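Local structure of probable chitinase A (4TX8) at residues A[101-105]-A[248-252]; A[106-110]-A[413-419]; A[314-318]-A[380-384]; A[320-326]-A[339-345]; A[370-375]-A[387-391]. The protein probably hydrolyses internal glycosidic bonds of chitin as a family 18 endochitinase, and also carries a separate module that probably binds carbohydrate. Residues are numbered along the deposited sequence.

Contact 1 of 5, residues A[101-105]-A[248-252]; sequences TVPFA and PNFYL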
# COMPACT_ATOMS: atom_id res chain seq x y z
N THR A 101 5.86 -6.84 -17.51
CA THR A 101 6.27 -6.69 -16.12
C THR A 101 6.49 -8.05 -15.48
O THR A 101 6.29 -9.10 -16.10
CB THR A 101 5.22 -5.90 -15.30
OG1 THR A 101 3.90 -6.29 -15.70
CG2 THR A 101 5.39 -4.40 -15.51
N VAL A 102 6.93 -8.03 -14.22
CA VAL A 102 7.01 -9.23 -13.40
C VAL A 102 5.61 -9.82 -13.23
O VAL A 102 4.66 -9.08 -13.00
CB VAL A 102 7.62 -8.91 -12.02
CG1 VAL A 102 8.04 -10.18 -11.31
CG2 VAL A 102 8.80 -7.97 -12.19
N PRO A 103 5.48 -11.15 -13.37
CA PRO A 103 4.17 -11.78 -13.22
C PRO A 103 3.66 -11.79 -11.78
O PRO A 103 4.30 -12.36 -10.91
CB PRO A 103 4.41 -13.21 -13.71
CG PRO A 103 5.68 -13.15 -14.51
CD PRO A 103 6.50 -12.09 -13.85
N PHE A 104 2.52 -11.15 -11.54
CA PHE A 104 1.82 -11.28 -10.27
C PHE A 104 0.32 -11.12 -10.51
O PHE A 104 -0.09 -10.89 -11.64
CB PHE A 104 2.36 -10.29 -9.22
CG PHE A 104 2.17 -8.84 -9.56
CD1 PHE A 104 2.93 -8.23 -10.55
CD2 PHE A 104 1.25 -8.06 -8.86
CE1 PHE A 104 2.76 -6.89 -10.85
CE2 PHE A 104 1.08 -6.72 -9.15
CZ PHE A 104 1.83 -6.13 -10.15
N ALA A 105 -0.48 -11.28 -9.46
CA ALA A 105 -1.94 -11.37 -9.59
C ALA A 105 -2.51 -10.29 -10.51
O ALA A 105 -2.30 -9.09 -10.27
CB ALA A 105 -2.61 -11.30 -8.22
N PRO A 248 15.49 -9.13 -14.19
CA PRO A 248 14.13 -8.82 -14.66
C PRO A 248 12.99 -9.32 -13.76
O PRO A 248 11.83 -9.01 -14.05
CB PRO A 248 14.07 -9.51 -16.03
CG PRO A 248 15.16 -10.53 -16.02
CD PRO A 248 16.24 -9.96 -15.15
N ASN A 249 13.29 -10.06 -12.69
CA ASN A 249 12.25 -10.42 -11.73
C ASN A 249 11.96 -9.28 -10.75
O ASN A 249 11.03 -9.36 -9.95
CB ASN A 249 12.64 -11.67 -10.93
CG ASN A 249 12.67 -12.92 -11.79
OD1 ASN A 249 12.05 -12.99 -12.85
ND2 ASN A 249 13.40 -13.93 -11.32
N PHE A 250 12.77 -8.23 -10.82
CA PHE A 250 12.67 -7.11 -9.90
C PHE A 250 11.29 -6.46 -9.89
O PHE A 250 10.83 -5.95 -10.91
CB PHE A 250 13.73 -6.06 -10.24
CG PHE A 250 13.83 -4.94 -9.24
CD1 PHE A 250 14.46 -5.13 -8.02
CD2 PHE A 250 13.31 -3.69 -9.52
CE1 PHE A 250 14.55 -4.11 -7.10
CE2 PHE A 250 13.41 -2.66 -8.60
CZ PHE A 250 14.03 -2.87 -7.39
N TYR A 251 10.64 -6.49 -8.74
CA TYR A 251 9.33 -5.86 -8.56
C TYR A 251 9.52 -4.41 -8.11
O TYR A 251 10.33 -4.12 -7.23
CB TYR A 251 8.51 -6.64 -7.53
CG TYR A 251 7.11 -6.11 -7.23
CD1 TYR A 251 6.92 -5.06 -6.34
CD2 TYR A 251 5.99 -6.69 -7.81
CE1 TYR A 251 5.65 -4.59 -6.05
CE2 TYR A 251 4.71 -6.23 -7.52
CZ TYR A 251 4.55 -5.18 -6.64
OH TYR A 251 3.29 -4.70 -6.34
N LEU A 252 8.79 -3.50 -8.74
CA LEU A 252 8.86 -2.09 -8.37
C LEU A 252 7.48 -1.47 -8.23
O LEU A 252 6.71 -1.45 -9.19
CB LEU A 252 9.68 -1.30 -9.41
CG LEU A 252 9.69 0.22 -9.22
CD1 LEU A 252 10.33 0.61 -7.89
CD2 LEU A 252 10.39 0.91 -10.38

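Contact 2 of 5, residues A[106-110]-A[413-419]; sequences KHALV and VAASLRQ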
# COMPACT_ATOMS: atom_id res chain seq x y z
N LYS A 106 -3.20 -10.72 -11.56
CA LYS A 106 -3.77 -9.81 -12.55
C LYS A 106 -4.63 -8.75 -11.88
O LYS A 106 -4.51 -7.56 -12.18
CB LYS A 106 -4.61 -10.59 -13.58
CG LYS A 106 -5.18 -9.73 -14.69
CD LYS A 106 -6.08 -10.54 -15.62
CE LYS A 106 -6.61 -9.68 -16.76
NZ LYS A 106 -7.61 -10.41 -17.60
N HIS A 107 -5.49 -9.18 -10.97
CA HIS A 107 -6.26 -8.26 -10.16
C HIS A 107 -5.84 -8.44 -8.71
O HIS A 107 -6.30 -9.35 -8.02
CB HIS A 107 -7.76 -8.49 -10.35
CG HIS A 107 -8.19 -8.38 -11.77
ND1 HIS A 107 -8.91 -9.37 -12.41
CD2 HIS A 107 -7.99 -7.41 -12.70
CE1 HIS A 107 -9.14 -9.00 -13.66
NE2 HIS A 107 -8.59 -7.82 -13.86
N ALA A 108 -4.94 -7.57 -8.26
CA ALA A 108 -4.21 -7.79 -7.02
C ALA A 108 -4.76 -6.99 -5.85
O ALA A 108 -5.25 -5.87 -6.01
CB ALA A 108 -2.74 -7.45 -7.22
N LEU A 109 -4.69 -7.59 -4.67
CA LEU A 109 -4.88 -6.88 -3.41
C LEU A 109 -3.50 -6.67 -2.80
O LEU A 109 -2.83 -7.63 -2.44
CB LEU A 109 -5.79 -7.65 -2.46
CG LEU A 109 -6.67 -6.89 -1.44
CD1 LEU A 109 -6.84 -7.70 -0.16
CD2 LEU A 109 -6.16 -5.48 -1.13
N VAL A 110 -3.09 -5.41 -2.70
CA VAL A 110 -1.79 -5.05 -2.15
C VAL A 110 -1.97 -4.48 -0.75
O VAL A 110 -2.83 -3.63 -0.53
CB VAL A 110 -1.07 -4.02 -3.03
CG1 VAL A 110 0.27 -3.62 -2.42
CG2 VAL A 110 -0.88 -4.56 -4.45
N VAL A 413 -13.14 -7.22 -0.48
CA VAL A 413 -12.43 -6.61 -1.59
C VAL A 413 -11.72 -7.67 -2.45
O VAL A 413 -11.74 -7.59 -3.68
CB VAL A 413 -11.42 -5.55 -1.11
CG1 VAL A 413 -10.50 -5.12 -2.24
CG2 VAL A 413 -12.17 -4.35 -0.53
N ALA A 414 -11.12 -8.67 -1.81
CA ALA A 414 -10.53 -9.78 -2.55
C ALA A 414 -11.59 -10.51 -3.36
O ALA A 414 -11.34 -10.93 -4.49
CB ALA A 414 -9.81 -10.74 -1.62
N ALA A 415 -12.78 -10.66 -2.78
CA ALA A 415 -13.89 -11.30 -3.48
C ALA A 415 -14.28 -10.51 -4.72
O ALA A 415 -14.55 -11.09 -5.77
CB ALA A 415 -15.09 -11.46 -2.55
N SER A 416 -14.29 -9.19 -4.60
CA SER A 416 -14.60 -8.31 -5.73
C SER A 416 -13.55 -8.43 -6.83
O SER A 416 -13.88 -8.55 -8.01
CB SER A 416 -14.72 -6.86 -5.27
OG SER A 416 -15.81 -6.70 -4.37
N LEU A 417 -12.28 -8.38 -6.44
CA LEU A 417 -11.17 -8.55 -7.38
C LEU A 417 -11.25 -9.90 -8.09
O LEU A 417 -10.91 -10.03 -9.26
CB LEU A 417 -9.83 -8.41 -6.66
CG LEU A 417 -9.46 -7.00 -6.20
CD1 LEU A 417 -8.32 -7.04 -5.21
CD2 LEU A 417 -9.08 -6.15 -7.41
N ARG A 418 -11.72 -10.90 -7.35
CA ARG A 418 -11.79 -12.28 -7.79
C ARG A 418 -12.98 -12.53 -8.72
O ARG A 418 -13.18 -13.65 -9.20
CB ARG A 418 -11.87 -13.19 -6.56
CG ARG A 418 -11.57 -14.65 -6.78
CD ARG A 418 -11.62 -15.40 -5.46
NE ARG A 418 -10.58 -14.95 -4.54
CZ ARG A 418 -10.80 -14.48 -3.32
NH1 ARG A 418 -12.04 -14.41 -2.84
NH2 ARG A 418 -9.78 -14.10 -2.56
N GLN A 419 -13.75 -11.47 -8.97
CA GLN A 419 -15.03 -11.50 -9.69
C GLN A 419 -16.07 -12.27 -8.90
O GLN A 419 -16.90 -11.68 -8.21
CB GLN A 419 -14.87 -12.12 -11.09
CG GLN A 419 -13.77 -11.49 -11.93
CD GLN A 419 -14.00 -10.02 -12.15
OE1 GLN A 419 -15.14 -9.55 -12.25
NE2 GLN A 419 -12.91 -9.26 -12.23

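Contact 3 of 5, residues A[314-318]-A[380-384]; sequences DMLVG and GSVKP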
# COMPACT_ATOMS: atom_id res chain seq x y z
N ASP A 314 -15.74 7.92 -7.56
CA ASP A 314 -15.37 8.82 -8.65
C ASP A 314 -13.91 9.26 -8.54
O ASP A 314 -13.18 9.27 -9.55
CB ASP A 314 -16.28 10.05 -8.67
CG ASP A 314 -17.57 9.82 -9.45
OD1 ASP A 314 -17.66 8.86 -10.24
OD2 ASP A 314 -18.50 10.64 -9.27
N MET A 315 -13.47 9.62 -7.33
CA MET A 315 -12.09 10.05 -7.13
C MET A 315 -11.12 8.91 -7.43
O MET A 315 -10.07 9.12 -8.03
CB MET A 315 -11.89 10.56 -5.70
CG MET A 315 -10.46 10.96 -5.35
SD MET A 315 -10.27 11.85 -3.81
CE MET A 315 -8.51 11.99 -3.69
N LEU A 316 -11.49 7.71 -7.00
CA LEU A 316 -10.66 6.54 -7.27
C LEU A 316 -10.60 6.27 -8.77
O LEU A 316 -9.54 6.01 -9.33
CB LEU A 316 -11.19 5.32 -6.53
CG LEU A 316 -11.30 5.44 -5.01
CD1 LEU A 316 -11.81 4.14 -4.42
CD2 LEU A 316 -9.96 5.84 -4.40
N VAL A 317 -11.75 6.35 -9.43
CA VAL A 317 -11.82 6.13 -10.87
C VAL A 317 -11.09 7.24 -11.60
O VAL A 317 -10.31 6.99 -12.52
CB VAL A 317 -13.28 6.04 -11.36
CG1 VAL A 317 -13.33 5.93 -12.88
CG2 VAL A 317 -13.99 4.86 -10.71
N GLY A 318 -11.33 8.48 -11.17
CA GLY A 318 -10.72 9.65 -11.79
C GLY A 318 -9.20 9.67 -11.66
O GLY A 318 -8.50 9.93 -12.64
N GLY A 380 -20.13 6.18 -11.58
CA GLY A 380 -20.80 7.39 -11.12
C GLY A 380 -20.78 8.43 -12.22
O GLY A 380 -21.09 8.13 -13.37
N SER A 381 -20.42 9.66 -11.87
CA SER A 381 -20.38 10.74 -12.85
C SER A 381 -19.06 10.72 -13.62
O SER A 381 -18.87 11.47 -14.58
CB SER A 381 -20.58 12.09 -12.17
OG SER A 381 -19.67 12.28 -11.11
N VAL A 382 -18.14 9.86 -13.19
CA VAL A 382 -16.85 9.71 -13.84
C VAL A 382 -16.73 8.34 -14.50
O VAL A 382 -16.82 7.31 -13.83
CB VAL A 382 -15.69 9.92 -12.84
CG1 VAL A 382 -14.35 9.64 -13.51
CG2 VAL A 382 -15.72 11.33 -12.28
N LYS A 383 -16.51 8.34 -15.81
CA LYS A 383 -16.52 7.12 -16.61
C LYS A 383 -15.27 7.02 -17.48
O LYS A 383 -14.91 7.98 -18.15
CB LYS A 383 -17.77 7.08 -17.49
CG LYS A 383 -18.47 5.73 -17.54
CD LYS A 383 -19.48 5.69 -18.68
CE LYS A 383 -20.49 4.56 -18.50
NZ LYS A 383 -21.37 4.40 -19.69
N PRO A 384 -14.61 5.86 -17.47
CA PRO A 384 -13.47 5.63 -18.36
C PRO A 384 -13.89 5.73 -19.83
O PRO A 384 -15.04 5.44 -20.15
CB PRO A 384 -13.02 4.21 -18.02
CG PRO A 384 -13.58 3.94 -16.67
CD PRO A 384 -14.86 4.70 -16.59
O HOH W 1 -17.26 5.86 -11.16

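Contact 4 of 5, residues A[320-326]-A[339-345]; sequences SKMLIEG and GLRPDQV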
# COMPACT_ATOMS: atom_id res chain seq x y z
N SER A 320 -7.29 7.15 -11.22
CA SER A 320 -6.77 6.06 -12.02
C SER A 320 -6.81 6.39 -13.52
O SER A 320 -5.89 6.04 -14.25
CB SER A 320 -7.56 4.78 -11.73
OG SER A 320 -7.47 4.44 -10.35
N LYS A 321 -7.87 7.06 -13.96
CA LYS A 321 -7.97 7.49 -15.35
C LYS A 321 -6.82 8.41 -15.74
O LYS A 321 -6.23 8.25 -16.80
CB LYS A 321 -9.30 8.19 -15.63
CG LYS A 321 -10.46 7.25 -15.88
CD LYS A 321 -11.74 8.03 -16.15
CE LYS A 321 -11.60 8.89 -17.40
NZ LYS A 321 -12.86 9.64 -17.68
N MET A 322 -6.51 9.37 -14.87
CA MET A 322 -5.44 10.31 -15.15
C MET A 322 -4.11 9.60 -15.38
O MET A 322 -3.34 9.98 -16.27
CB MET A 322 -5.30 11.33 -14.01
CG MET A 322 -6.48 12.29 -13.92
SD MET A 322 -6.29 13.52 -12.62
CE MET A 322 -4.85 14.41 -13.21
N LEU A 323 -3.85 8.56 -14.60
CA LEU A 323 -2.60 7.81 -14.73
C LEU A 323 -2.57 6.96 -15.99
O LEU A 323 -1.50 6.70 -16.55
CB LEU A 323 -2.38 6.94 -13.49
CG LEU A 323 -1.88 7.69 -12.26
CD1 LEU A 323 -1.95 6.81 -11.02
CD2 LEU A 323 -0.46 8.19 -12.48
N ILE A 324 -3.74 6.52 -16.45
CA ILE A 324 -3.81 5.67 -17.63
C ILE A 324 -3.92 6.47 -18.93
O ILE A 324 -3.23 6.16 -19.90
CB ILE A 324 -5.00 4.68 -17.52
CG1 ILE A 324 -4.82 3.79 -16.29
CG2 ILE A 324 -5.10 3.83 -18.79
CD1 ILE A 324 -6.00 2.88 -16.01
N GLU A 325 -4.77 7.49 -18.95
CA GLU A 325 -4.95 8.29 -20.17
C GLU A 325 -3.84 9.31 -20.34
O GLU A 325 -3.48 9.67 -21.46
CB GLU A 325 -6.29 9.03 -20.16
CG GLU A 325 -7.46 8.31 -19.51
CD GLU A 325 -8.12 7.30 -20.42
OE1 GLU A 325 -7.52 6.93 -21.45
OE2 GLU A 325 -9.24 6.88 -20.08
N GLY A 326 -3.30 9.78 -19.23
CA GLY A 326 -2.35 10.88 -19.26
C GLY A 326 -3.07 12.19 -19.05
O GLY A 326 -4.30 12.25 -19.11
N GLY A 339 0.43 8.48 -20.34
CA GLY A 339 -0.30 7.46 -19.61
C GLY A 339 0.43 6.14 -19.45
O GLY A 339 1.30 5.81 -20.25
N LEU A 340 0.07 5.40 -18.41
CA LEU A 340 0.62 4.08 -18.15
C LEU A 340 -0.34 3.00 -18.61
O LEU A 340 -1.51 3.27 -18.88
CB LEU A 340 0.92 3.91 -16.66
CG LEU A 340 1.94 4.86 -16.03
CD1 LEU A 340 1.80 4.86 -14.51
CD2 LEU A 340 3.35 4.47 -16.44
N ARG A 341 0.15 1.76 -18.69
CA ARG A 341 -0.73 0.63 -18.94
C ARG A 341 -1.64 0.41 -17.74
O ARG A 341 -1.24 0.65 -16.61
CB ARG A 341 0.07 -0.64 -19.22
CG ARG A 341 1.00 -0.57 -20.43
CD ARG A 341 1.57 -1.94 -20.72
NE ARG A 341 2.02 -2.59 -19.50
CZ ARG A 341 3.25 -2.49 -19.01
NH1 ARG A 341 4.16 -1.78 -19.66
NH2 ARG A 341 3.57 -3.11 -17.89
N PRO A 342 -2.88 -0.05 -17.99
CA PRO A 342 -3.80 -0.37 -16.90
C PRO A 342 -3.21 -1.37 -15.90
O PRO A 342 -3.50 -1.26 -14.71
CB PRO A 342 -5.01 -0.97 -17.62
CG PRO A 342 -4.99 -0.31 -18.97
CD PRO A 342 -3.53 -0.16 -19.31
N ASP A 343 -2.39 -2.31 -16.36
CA ASP A 343 -1.81 -3.30 -15.46
C ASP A 343 -0.76 -2.68 -14.53
O ASP A 343 -0.26 -3.35 -13.62
CB ASP A 343 -1.19 -4.46 -16.25
CG ASP A 343 -0.03 -4.03 -17.13
OD1 ASP A 343 1.08 -3.81 -16.60
OD2 ASP A 343 -0.22 -3.94 -18.36
N GLN A 344 -0.42 -1.42 -14.76
CA GLN A 344 0.56 -0.71 -13.94
C GLN A 344 -0.10 0.21 -12.92
O GLN A 344 0.59 0.93 -12.19
CB GLN A 344 1.50 0.12 -14.81
CG GLN A 344 2.46 -0.67 -15.67
CD GLN A 344 3.31 0.24 -16.53
OE1 GLN A 344 2.82 0.87 -17.46
NE2 GLN A 344 4.60 0.32 -16.20
N VAL A 345 -1.43 0.22 -12.89
CA VAL A 345 -2.14 1.19 -12.07
C VAL A 345 -3.12 0.52 -11.11
O VAL A 345 -3.90 -0.35 -11.48
CB VAL A 345 -2.91 2.20 -12.95
CG1 VAL A 345 -3.61 3.24 -12.10
CG2 VAL A 345 -1.95 2.88 -13.94
O HOH W 2 -0.97 9.45 -22.78

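Contact 5 of 5, residues A[370-375]-A[387-391]; sequences LTCLTT and AYPAF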
# COMPACT_ATOMS: atom_id res chain seq x y z
N LEU A 370 -13.90 -0.52 -8.95
CA LEU A 370 -13.28 -1.61 -9.70
C LEU A 370 -14.08 -2.01 -10.94
O LEU A 370 -13.54 -2.06 -12.04
CB LEU A 370 -13.08 -2.83 -8.80
CG LEU A 370 -11.94 -2.74 -7.79
CD1 LEU A 370 -11.94 -3.97 -6.89
CD2 LEU A 370 -10.60 -2.59 -8.51
N THR A 371 -15.37 -2.31 -10.75
CA THR A 371 -16.21 -2.73 -11.86
C THR A 371 -16.36 -1.61 -12.90
O THR A 371 -16.44 -1.88 -14.10
CB THR A 371 -17.61 -3.17 -11.39
OG1 THR A 371 -18.30 -2.04 -10.82
CG2 THR A 371 -17.49 -4.27 -10.35
N CYS A 372 -16.40 -0.37 -12.43
CA CYS A 372 -16.46 0.78 -13.33
C CYS A 372 -15.22 0.83 -14.21
O CYS A 372 -15.31 0.97 -15.43
CB CYS A 372 -16.61 2.08 -12.55
SG CYS A 372 -16.54 3.59 -13.55
N LEU A 373 -14.05 0.72 -13.58
CA LEU A 373 -12.79 0.74 -14.31
C LEU A 373 -12.64 -0.45 -15.25
O LEU A 373 -12.19 -0.30 -16.38
CB LEU A 373 -11.62 0.79 -13.32
CG LEU A 373 -11.34 2.15 -12.66
CD1 LEU A 373 -10.45 1.99 -11.44
CD2 LEU A 373 -10.72 3.11 -13.65
N THR A 374 -13.03 -1.64 -14.79
CA THR A 374 -12.78 -2.86 -15.55
C THR A 374 -13.84 -3.17 -16.62
O THR A 374 -13.51 -3.73 -17.66
CB THR A 374 -12.69 -4.10 -14.62
OG1 THR A 374 -13.89 -4.22 -13.85
CG2 THR A 374 -11.49 -3.97 -13.68
N THR A 375 -15.10 -2.83 -16.36
CA THR A 375 -16.17 -3.22 -17.27
C THR A 375 -17.13 -2.09 -17.63
O THR A 375 -18.16 -2.33 -18.27
CB THR A 375 -17.03 -4.36 -16.67
OG1 THR A 375 -17.71 -3.87 -15.51
CG2 THR A 375 -16.16 -5.55 -16.30
N ALA A 387 -13.11 0.44 -21.37
CA ALA A 387 -12.92 -0.45 -20.24
C ALA A 387 -11.46 -0.85 -20.10
O ALA A 387 -10.74 -0.93 -21.10
CB ALA A 387 -13.80 -1.69 -20.38
N TYR A 388 -11.02 -1.07 -18.87
CA TYR A 388 -9.67 -1.56 -18.61
C TYR A 388 -9.73 -2.92 -17.93
O TYR A 388 -9.64 -3.01 -16.70
CB TYR A 388 -8.88 -0.59 -17.74
CG TYR A 388 -8.93 0.84 -18.19
CD1 TYR A 388 -8.39 1.23 -19.41
CD2 TYR A 388 -9.50 1.82 -17.39
CE1 TYR A 388 -8.43 2.54 -19.82
CE2 TYR A 388 -9.54 3.13 -17.79
CZ TYR A 388 -9.01 3.49 -19.01
OH TYR A 388 -9.06 4.80 -19.40
N PRO A 389 -9.89 -3.99 -18.72
CA PRO A 389 -9.99 -5.34 -18.15
C PRO A 389 -8.74 -5.77 -17.39
O PRO A 389 -8.83 -6.68 -16.56
CB PRO A 389 -10.22 -6.23 -19.39
CG PRO A 389 -9.76 -5.41 -20.56
CD PRO A 389 -10.04 -3.99 -20.19
N ALA A 390 -7.61 -5.12 -17.63
CA ALA A 390 -6.36 -5.49 -16.96
C ALA A 390 -5.96 -4.51 -15.85
O ALA A 390 -4.80 -4.52 -15.42
CB ALA A 390 -5.24 -5.61 -17.98
N PHE A 391 -6.89 -3.68 -15.39
CA PHE A 391 -6.62 -2.79 -14.26
C PHE A 391 -6.10 -3.61 -13.08
O PHE A 391 -6.69 -4.62 -12.72
CB PHE A 391 -7.88 -2.01 -13.86
CG PHE A 391 -7.64 -0.98 -12.79
CD1 PHE A 391 -7.07 0.25 -13.10
CD2 PHE A 391 -7.97 -1.25 -11.47
CE1 PHE A 391 -6.84 1.19 -12.11
CE2 PHE A 391 -7.74 -0.31 -10.48
CZ PHE A 391 -7.17 0.91 -10.80

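Contact 1 of 5, residues A[101-105]-A[248-252]
This is an apolar packing contact at the floor of the catalytic-domain barrel, where the irregular lead-in 101-105 meets the turn and first strand residues of 248-252. It illustrates how a chain without secondary structure can pack against a barrel end through side chains, since nothing between these two segments is held by hydrogen bonding. Val-102 makes the closest approach. Its CG2 lies 3.1 Å from Phe-250 O and 3.7 Å from Pro-248 O, while Val-102 CG1 sits 3.4 Å from Asn-249 O, so one branched side chain is pressed against the backbone of the turn that leads into strand 251-254. Two aromatic rings form the second part of the contact. The edge of Tyr-251 points at the face of Phe-104 in a T-shaped pair, with ring centroids 5.2 Å apart and planes at 72°; the nearest carbons, Phe-104 CZ and Tyr-251 CE2, are 3.9 Å apart. Phe-104 also makes a cation-pi interaction with Arg-392 and touches Val-135 and Lys-176, while Tyr-251 reaches Val-135 and Val-178. The pair thus bridges several strands at their N-terminal ends. Covering of the N-terminal end of the barrel by the chain that leads into the first strand is seen in a number of (beta/alpha)8, or TIM-barrel, domains, the fold of the GH18 family.

Contact 2 of 5, residues A[106-110]-A[413-419]
Hydrophobic packing dominates the meeting of strand 108-110 with helix 413-417, whose axes pass 8.6 Å apart with N-to-C directions at 152°, roughly antiparallel. Leu-417 contributes most: its CD1 lies 3.8 Å from Leu-109 CB, and its CD2 is 4.0 Å from His-107 CB. One turn earlier on the helix, Val-413 CG1 comes within 4.3 Å of Leu-109 CG, and Ala-414 CB lies 4.5 Å from Leu-109 CD1. Leu-109 therefore rests on a surface made by the i, i+1 and i+4 positions of the helix, whereas Ala-108 and Val-110 direct their CB atoms away from it.

Contacts between side chain and backbone come second. Leu-417 CD1 nestles 3.4 Å from Ala-108 O, and His-107 CB is 3.7 Å from Leu-417 O. The polar groups find their partners elsewhere: His-107 NE2 is hydrogen-bonded to Pro-389 O, Leu-109 N to Asp-134, and Arg-418 forms a salt bridge with Asp-132.

Strand 108-114 runs parallel to strand 393-397, and helix 410-417 comes after that last strand, beyond the short helix 399-404. Packing of the final helix against the first strand, near the seam where the sheet closes on itself, is characteristic of the (beta/alpha)8 barrel.

Contact 3 of 5, residues A[314-318]-A[380-384]
A single aspartate near the start of a helix can hold a stretch of loop, and Asp-314 is a clear instance. Its CA-to-CB bond points sideways, but chi1 of -85° (m) and chi2 of -17° swing the carboxylate over to the loop 380-384. There OD1 of Asp-314 accepts a hydrogen bond from Val-382 N at 3.2 Å, while Asp-314 OD2 takes a short one from Ser-381 OG at 2.7 Å and a weak one from Ser-381 N at 3.4 Å. Ser-381 adopts the p rotamer, which turns its hydroxyl to the carboxylate. A water links Asp-314 OD1 (3.2 Å), Gly-380 N (2.9 Å) and Val-382 O (3.1 Å). Gly-380 fits because a CB there would lie only 2.7 Å from Asp-314 OD1.

One turn further along the helix the character changes. Val-317 and Val-382, both t and both with CB directed across the interface, meet CG1 to CG1 at 3.9 Å, and Val-317 CG1 also lies 4.2 Å from Pro-384 CD. Val-317 touches Cys-372 and Leu-373 of helix 363-375 as well, so the loop closes over a groove between two helices.

The chemistry is that of a charged carboxylate gathering backbone and hydroxyl donors at the exposed end, with a small apolar patch behind it; this part of the loop is thus held against the helix without regular secondary structure of its own.

Contact 4 of 5, residues A[320-326]-A[339-345]
Where a helix turns back toward the next strand, close fit depends on small residues as much as on large ones. Ile-324 is the main bump. Its CG1 presses on Val-345 CG2 at 3.8 Å and its CG2 on Pro-342 CG at 4.1 Å, so it fills the hollow between Pro-342, at the start of the 3-10 turn, and Val-345. Val-345 in turn wedges among Ile-324, Leu-323 and Ser-320, its CG1 lying 4.1 Å from Leu-323 CD1 and 4.3 Å from Ser-320 CB.

At the helix end the surfaces come together through backbone. Gly-339 lies flat against the last turn, its CA 3.2 Å from Ile-324 O and 3.4 Å from Leu-323 O in CA-H...O contacts; a CB there would fall 1.9 Å from Ile-324 O. Beside it, Leu-340 N donates to Leu-323 O at 2.8 Å, and a water joins Glu-325 O to Gly-339 N. Gly-326, the first residue past the helix, has a positive phi (94°) at which a CB would be jammed against the preceding carbonyl O.

Just ahead of the 3-10 turn, Arg-341 NE forms a salt bridge with Asp-343 OD2 (2.9 Å). Leu-323 also touches Val-291, thus lying over two parallel neighbours, strands 288-292 and 345-350, as expected of a helix in a beta-alpha-beta unit of the TIM barrel.

Contact 5 of 5, residues A[370-375]-A[387-391]
Leu-373 and Phe-391 form the apolar centre of this contact: Leu-373 CD1 sits over the face of the Phe-391 ring, 3.7 Å from its centroid and 18° off the normal, a well-formed CH-pi interaction. Leu-370 CD2 adds to it, 4.2 Å from Phe-391 CE2, and on another side Leu-373 CD2 packs 4.1 Å from Tyr-388 CD2. Both leucines also touch Phe-347, while Phe-391 reaches Val-345 and Ser-320, so the centre is continuous with the layer between helices and barrel strands.

This is the alpha-to-beta return of the (beta/alpha)8 fold: helix 363-375 ends, a loop follows, tied to the helix by the Cys-372–Cys-379 disulfide, and 387-391 folds back along the helix end before strand 393-397. A type I turn from Tyr-388 to Phe-391, closed by Phe-391 N to Tyr-388 O at 3.1 Å, brings the phenylalanine round onto the leucines.

Further out, backbone meets backbone. Tyr-388 N donates to Leu-373 O at 2.9 Å, and Thr-374 CA makes a CA-H...O contact of 3.3 Å with Tyr-388 O. At the polar edge, Thr-374 OG1 hydrogen-bonds back to Leu-370 O (2.8 Å) and Thr-375 OG1 to Thr-371 O (2.7 Å), while Pro-389 O accepts a hydrogen bond from His-107.

How the contacts relate
Contact 2 is the most buried of the five and mainly apolar, without a hydrogen bond between its segments, as suits a strand-helix interface; contacts 1, 4 and 5 are partly buried. Contact 1 shares the reliance on side-chain packing but lies at the barrel floor, and adjoins contact 2 in sequence at 105-106. Contact 3, farthest from the chain's centre, lies toward the surface and is the most polar. It shares helix 313-325 with contact 4, and Lys-321 NZ hydrogen-bonds Lys-383 O between them. Contacts 4 and 5 repeat one solution, a helix-end carbonyl bound by a loop NH beside apolar packing, and meet where Ser-320 and Val-345 touch Phe-391. His-107 joins contact 2 to contact 5, and Thr-101 touches Arg-341, joining contact 1 to contact 4.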